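Long-range contact in DUF309 domain-containing protein (Thermus thermophilus, PDB 2CWY), which is of unknown function but folds as a small, all-helical single-chain protein of the DUF309 family: residues A48-L62 and R82-A94. Numbering follows the deposited sequence.
Sequences ALHQRRLGRPGLRNL and RSLLQEARRRLGA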
loop_
_atom_site.group_PDB
_atom_site.type_symbol
_atom_site.label_atom_id
_atom_site.label_comp_id
_atom_site.label_asym_id
_atom_site.label_seq_id
_atom_site.Cartn_x
_atom_site.Cartn_y
_atom_site.Cartn_z
ATOM N N ALA A 48 1.893 -6.521 -4.026
ATOM C CA ALA A 48 2.863 -7.549 -3.658
ATOM C C ALA A 48 2.156 -8.743 -3.027
ATOM O O ALA A 48 2.418 -9.891 -3.381
ATOM C CB ALA A 48 3.879 -6.983 -2.673
ATOM N N LEU A 49 1.251 -8.472 -2.092
ATOM C CA LEU A 49 0.541 -9.557 -1.435
ATOM C C LEU A 49 -0.389 -10.303 -2.383
ATOM O O LEU A 49 -0.552 -11.524 -2.261
ATOM C CB LEU A 49 -0.227 -9.024 -0.223
ATOM C CG LEU A 49 0.704 -8.417 0.826
ATOM C CD1 LEU A 49 -0.125 -7.920 2.002
ATOM C CD2 LEU A 49 1.719 -9.450 1.292
ATOM N N HIS A 50 -0.990 -9.576 -3.327
ATOM C CA HIS A 50 -1.875 -10.193 -4.313
ATOM C C HIS A 50 -1.041 -11.141 -5.184
ATOM O O HIS A 50 -1.447 -12.273 -5.444
ATOM C CB HIS A 50 -2.526 -9.129 -5.197
ATOM C CG HIS A 50 -3.323 -9.696 -6.334
ATOM N ND1 HIS A 50 -4.462 -10.448 -6.146
ATOM C CD2 HIS A 50 -3.120 -9.650 -7.671
ATOM C CE1 HIS A 50 -4.927 -10.843 -7.318
ATOM N NE2 HIS A 50 -4.130 -10.373 -8.260
ATOM N N GLN A 51 0.124 -10.680 -5.632
ATOM C CA GLN A 51 0.980 -11.527 -6.455
ATOM C C GLN A 51 1.365 -12.798 -5.721
ATOM O O GLN A 51 1.353 -13.875 -6.298
ATOM C CB GLN A 51 2.248 -10.786 -6.877
ATOM C CG GLN A 51 2.015 -9.745 -7.973
ATOM C CD GLN A 51 1.490 -10.356 -9.259
ATOM O OE1 GLN A 51 2.149 -11.194 -9.871
ATOM N NE2 GLN A 51 0.303 -9.929 -9.682
ATOM N N ARG A 52 1.695 -12.675 -4.442
ATOM C CA ARG A 52 2.098 -13.847 -3.684
ATOM C C ARG A 52 0.958 -14.837 -3.477
ATOM O O ARG A 52 1.185 -16.043 -3.390
ATOM C CB ARG A 52 2.754 -13.404 -2.369
ATOM C CG ARG A 52 4.190 -12.920 -2.650
ATOM C CD ARG A 52 5.129 -14.131 -2.810
ATOM N NE ARG A 52 5.191 -14.793 -1.520
ATOM C CZ ARG A 52 6.049 -14.484 -0.554
ATOM N NH1 ARG A 52 5.979 -15.120 0.597
ATOM N NH2 ARG A 52 7.023 -13.607 -0.756
ATOM N N ARG A 53 -0.269 -14.338 -3.440
ATOM C CA ARG A 53 -1.426 -15.213 -3.295
ATOM C C ARG A 53 -1.571 -16.080 -4.541
ATOM O O ARG A 53 -2.140 -17.182 -4.494
ATOM C CB ARG A 53 -2.698 -14.391 -3.114
ATOM C CG ARG A 53 -3.095 -14.155 -1.682
ATOM C CD ARG A 53 -4.515 -13.625 -1.662
ATOM N NE ARG A 53 -5.024 -13.441 -0.312
ATOM C CZ ARG A 53 -6.254 -13.027 -0.039
ATOM N NH1 ARG A 53 -7.095 -12.760 -1.031
ATOM N NH2 ARG A 53 -6.646 -12.878 1.220
ATOM N N LEU A 54 -1.061 -15.577 -5.661
ATOM C CA LEU A 54 -1.118 -16.314 -6.920
ATOM C C LEU A 54 0.146 -17.152 -7.123
ATOM O O LEU A 54 0.340 -17.738 -8.188
ATOM C CB LEU A 54 -1.282 -15.337 -8.098
ATOM C CG LEU A 54 -2.534 -14.458 -8.037
ATOM C CD1 LEU A 54 -2.498 -13.433 -9.144
ATOM C CD2 LEU A 54 -3.771 -15.330 -8.147
ATOM N N GLY A 55 0.994 -17.205 -6.096
ATOM C CA GLY A 55 2.235 -17.957 -6.176
ATOM C C GLY A 55 3.274 -17.273 -7.051
ATOM O O GLY A 55 4.150 -17.921 -7.629
ATOM N N ARG A 56 3.170 -15.952 -7.154
ATOM C CA ARG A 56 4.086 -15.160 -7.973
ATOM C C ARG A 56 4.911 -14.234 -7.077
ATOM O O ARG A 56 4.506 -13.920 -5.965
ATOM C CB ARG A 56 3.280 -14.363 -9.007
ATOM C CG ARG A 56 2.521 -15.266 -9.987
ATOM C CD ARG A 56 1.503 -14.496 -10.830
ATOM N NE ARG A 56 2.113 -13.410 -11.598
ATOM C CZ ARG A 56 2.578 -13.530 -12.839
ATOM N NH1 ARG A 56 3.119 -12.483 -13.452
ATOM N NH2 ARG A 56 2.485 -14.695 -13.475
ATOM N N PRO A 57 6.090 -13.797 -7.548
ATOM C CA PRO A 57 6.990 -12.911 -6.792
ATOM C C PRO A 57 6.379 -11.595 -6.321
ATOM O O PRO A 57 5.701 -10.906 -7.092
ATOM C CB PRO A 57 8.135 -12.663 -7.772
ATOM C CG PRO A 57 8.129 -13.884 -8.627
ATOM C CD PRO A 57 6.667 -14.125 -8.862
ATOM N N GLY A 58 6.645 -11.250 -5.064
ATOM C CA GLY A 58 6.148 -10.008 -4.499
ATOM C C GLY A 58 7.239 -9.028 -4.089
ATOM O O GLY A 58 6.964 -7.854 -3.830
ATOM N N LEU A 59 8.487 -9.490 -4.032
ATOM C CA LEU A 59 9.582 -8.619 -3.612
ATOM C C LEU A 59 9.862 -7.432 -4.515
ATOM O O LEU A 59 10.326 -6.404 -4.033
ATOM C CB LEU A 59 10.874 -9.422 -3.421
ATOM C CG LEU A 59 11.176 -9.858 -1.986
ATOM C CD1 LEU A 59 11.429 -8.637 -1.125
ATOM C CD2 LEU A 59 10.026 -10.668 -1.441
ATOM N N ARG A 60 9.607 -7.566 -5.813
ATOM C CA ARG A 60 9.843 -6.443 -6.722
ATOM C C ARG A 60 8.887 -5.304 -6.335
ATOM O O ARG A 60 9.288 -4.137 -6.243
ATOM C CB ARG A 60 9.624 -6.877 -8.178
ATOM C CG ARG A 60 9.980 -5.804 -9.203
ATOM C CD ARG A 60 9.933 -6.349 -10.636
ATOM N NE ARG A 60 10.463 -5.384 -11.602
ATOM C CZ ARG A 60 10.544 -5.602 -12.913
ATOM N NH1 ARG A 60 10.128 -6.757 -13.425
ATOM N NH2 ARG A 60 11.040 -4.664 -13.716
ATOM N N ASN A 61 7.625 -5.655 -6.097
ATOM C CA ASN A 61 6.628 -4.681 -5.675
ATOM C C ASN A 61 6.985 -4.103 -4.296
ATOM O O ASN A 61 6.880 -2.896 -4.088
ATOM C CB ASN A 61 5.235 -5.330 -5.656
ATOM C CG ASN A 61 4.603 -5.405 -7.045
ATOM O OD1 ASN A 61 3.609 -6.112 -7.257
ATOM N ND2 ASN A 61 5.167 -4.671 -7.988
ATOM N N LEU A 62 7.423 -4.946 -3.357
ATOM C CA LEU A 62 7.803 -4.442 -2.031
ATOM C C LEU A 62 8.946 -3.432 -2.166
ATOM O O LEU A 62 8.924 -2.374 -1.530
ATOM C CB LEU A 62 8.248 -5.579 -1.101
ATOM C CG LEU A 62 8.821 -5.121 0.242
ATOM C CD1 LEU A 62 7.778 -4.329 1.007
ATOM C CD2 LEU A 62 9.279 -6.323 1.047
ATOM N N ARG A 82 3.952 3.033 8.319
ATOM C CA ARG A 82 5.070 2.241 8.835
ATOM C C ARG A 82 4.557 0.889 9.316
ATOM O O ARG A 82 5.200 -0.135 9.102
ATOM C CB ARG A 82 5.761 2.972 9.989
ATOM C CG ARG A 82 6.609 4.141 9.557
ATOM C CD ARG A 82 7.897 3.664 8.913
ATOM N NE ARG A 82 8.864 4.752 8.789
ATOM C CZ ARG A 82 10.007 4.661 8.117
ATOM N NH1 ARG A 82 10.334 3.529 7.504
ATOM N NH2 ARG A 82 10.815 5.709 8.050
ATOM N N SER A 83 3.392 0.885 9.960
ATOM C CA SER A 83 2.796 -0.356 10.454
ATOM C C SER A 83 2.358 -1.257 9.304
ATOM O O SER A 83 2.567 -2.478 9.334
ATOM C CB SER A 83 1.586 -0.045 11.344
ATOM O OG SER A 83 0.894 -1.231 11.692
ATOM N N LEU A 84 1.744 -0.651 8.290
ATOM C CA LEU A 84 1.277 -1.400 7.129
ATOM C C LEU A 84 2.457 -2.020 6.385
ATOM O O LEU A 84 2.395 -3.157 5.940
ATOM C CB LEU A 84 0.502 -0.476 6.187
ATOM C CG LEU A 84 -0.230 -1.133 5.021
ATOM C CD1 LEU A 84 -1.180 -2.219 5.536
ATOM C CD2 LEU A 84 -1.017 -0.049 4.267
ATOM N N LEU A 85 3.531 -1.254 6.239
ATOM C CA LEU A 85 4.729 -1.747 5.561
ATOM C C LEU A 85 5.332 -2.881 6.392
ATOM O O LEU A 85 5.805 -3.877 5.841
ATOM C CB LEU A 85 5.736 -0.607 5.398
ATOM C CG LEU A 85 7.150 -0.947 4.915
ATOM C CD1 LEU A 85 7.125 -1.508 3.515
ATOM C CD2 LEU A 85 7.988 0.323 4.948
ATOM N N GLN A 86 5.320 -2.724 7.715
ATOM C CA GLN A 86 5.842 -3.763 8.611
ATOM C C GLN A 86 5.054 -5.053 8.413
ATOM O O GLN A 86 5.640 -6.134 8.318
ATOM C CB GLN A 86 5.726 -3.316 10.070
ATOM C CG GLN A 86 6.140 -4.375 11.101
ATOM C CD GLN A 86 6.092 -3.830 12.515
ATOM O OE1 GLN A 86 5.015 -3.582 13.061
ATOM N NE2 GLN A 86 7.255 -3.617 13.105
ATOM N N GLU A 87 3.728 -4.941 8.336
ATOM C CA GLU A 87 2.893 -6.122 8.147
ATOM C C GLU A 87 3.168 -6.777 6.793
ATOM O O GLU A 87 3.340 -7.998 6.707
ATOM C CB GLU A 87 1.398 -5.787 8.260
ATOM C CG GLU A 87 0.504 -7.042 8.080
ATOM C CD GLU A 87 -0.985 -6.733 7.991
ATOM O OE1 GLU A 87 -1.725 -7.557 7.408
ATOM O OE2 GLU A 87 -1.423 -5.679 8.508
ATOM N N ALA A 88 3.210 -5.969 5.736
ATOM C CA ALA A 88 3.482 -6.500 4.399
ATOM C C ALA A 88 4.810 -7.246 4.386
ATOM O O ALA A 88 4.908 -8.355 3.844
ATOM C CB ALA A 88 3.524 -5.368 3.379
ATOM N N ARG A 89 5.838 -6.635 4.965
ATOM C CA ARG A 89 7.151 -7.265 5.013
ATOM C C ARG A 89 7.079 -8.623 5.696
ATOM O O ARG A 89 7.625 -9.607 5.199
ATOM C CB ARG A 89 8.148 -6.367 5.744
ATOM C CG ARG A 89 8.706 -5.241 4.891
ATOM C CD ARG A 89 9.467 -4.240 5.755
ATOM N NE ARG A 89 10.161 -3.242 4.943
ATOM C CZ ARG A 89 10.664 -2.106 5.416
ATOM N NH1 ARG A 89 10.545 -1.812 6.703
ATOM N NH2 ARG A 89 11.306 -1.274 4.608
ATOM N N ARG A 90 6.398 -8.691 6.830
ATOM C CA ARG A 90 6.294 -9.961 7.533
ATOM C C ARG A 90 5.547 -11.000 6.714
ATOM O O ARG A 90 5.995 -12.151 6.617
ATOM C CB ARG A 90 5.643 -9.752 8.898
ATOM C CG ARG A 90 6.594 -9.086 9.851
ATOM C CD ARG A 90 5.943 -8.720 11.166
ATOM N NE ARG A 90 6.918 -8.112 12.068
ATOM C CZ ARG A 90 6.580 -7.387 13.126
ATOM N NH1 ARG A 90 5.300 -7.192 13.401
ATOM N NH2 ARG A 90 7.513 -6.850 13.898
ATOM N N ARG A 91 4.437 -10.602 6.093
ATOM C CA ARG A 91 3.676 -11.536 5.267
ATOM C C ARG A 91 4.484 -12.050 4.071
ATOM O O ARG A 91 4.266 -13.167 3.602
ATOM C CB ARG A 91 2.382 -10.892 4.768
ATOM C CG ARG A 91 1.310 -10.754 5.849
ATOM C CD ARG A 91 0.010 -10.184 5.297
ATOM N NE ARG A 91 -1.011 -10.075 6.338
ATOM C CZ ARG A 91 -1.704 -11.103 6.814
ATOM N NH1 ARG A 91 -1.497 -12.322 6.337
ATOM N NH2 ARG A 91 -2.599 -10.911 7.779
ATOM N N LEU A 92 5.410 -11.232 3.578
ATOM C CA LEU A 92 6.231 -11.612 2.438
ATOM C C LEU A 92 7.499 -12.340 2.845
ATOM O O LEU A 92 8.225 -12.862 1.994
ATOM C CB LEU A 92 6.597 -10.373 1.617
ATOM C CG LEU A 92 5.416 -9.651 0.964
ATOM C CD1 LEU A 92 5.889 -8.355 0.302
ATOM C CD2 LEU A 92 4.760 -10.565 -0.045
ATOM N N GLY A 93 7.762 -12.380 4.144
ATOM C CA GLY A 93 8.964 -13.027 4.640
ATOM C C GLY A 93 10.175 -12.161 4.351
ATOM O O GLY A 93 11.304 -12.649 4.307
ATOM N N ALA A 94 9.933 -10.866 4.164
ATOM C CA ALA A 94 10.990 -9.907 3.857
ATOM C C ALA A 94 11.537 -9.205 5.100
ATOM O O ALA A 94 12.668 -9.540 5.511
ATOM C CB ALA A 94 10.467 -8.875 2.868
ATOM O OXT ALA A 94 10.831 -8.332 5.655
#
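Knobs-into-holes packing at a helix C-terminus is exemplified by L92, the knob that the last turn of helix 81-92 drives among A48, L49 and R52 of helix 33-53 and L62 of helix 59-69. Helix segments 48-53 and 82-92 run nearly parallel, at 19°. The two branches of L92 divide the hole: CD2 lies 3.5 Å from L49 CD2, while CD1 reaches A48 CB on one helix and L62 CB, at 3.9 Å, on the next. L62, its CG anti to the backbone N (chi1 173°), runs antiparallel alongside the L92 side chain and splits its methyls, CD1 meeting L85 CD1 at 3.8 Å and CD2 pressing tightly on A94 CB at 3.4 Å. R89 lays its CG against L62 CD2 (4.0 Å), and its NH2 goes on to a salt bridge with E66. At the exposed end of the contact R52 adds a polar grip. Its chain, bent at chi2 and chi3, folds the guanidinium back so that L92 CD2 sits over one face, displaced from the centre of the group, and NH2 donates to L92 O at 3.1 Å; a weak bond from NH1 joins it. Were L92 cut back to an alanine, the hole among A48, L49 and L62 would probably be left partly unfilled and the R52 guanidinium would lose the methyl over one of its faces. G93, at positive phi, closes the helix in a Schellman motif, and R52 binds the L92 carbonyl of its final turn, where its positive charge would probably complement the helix dipole.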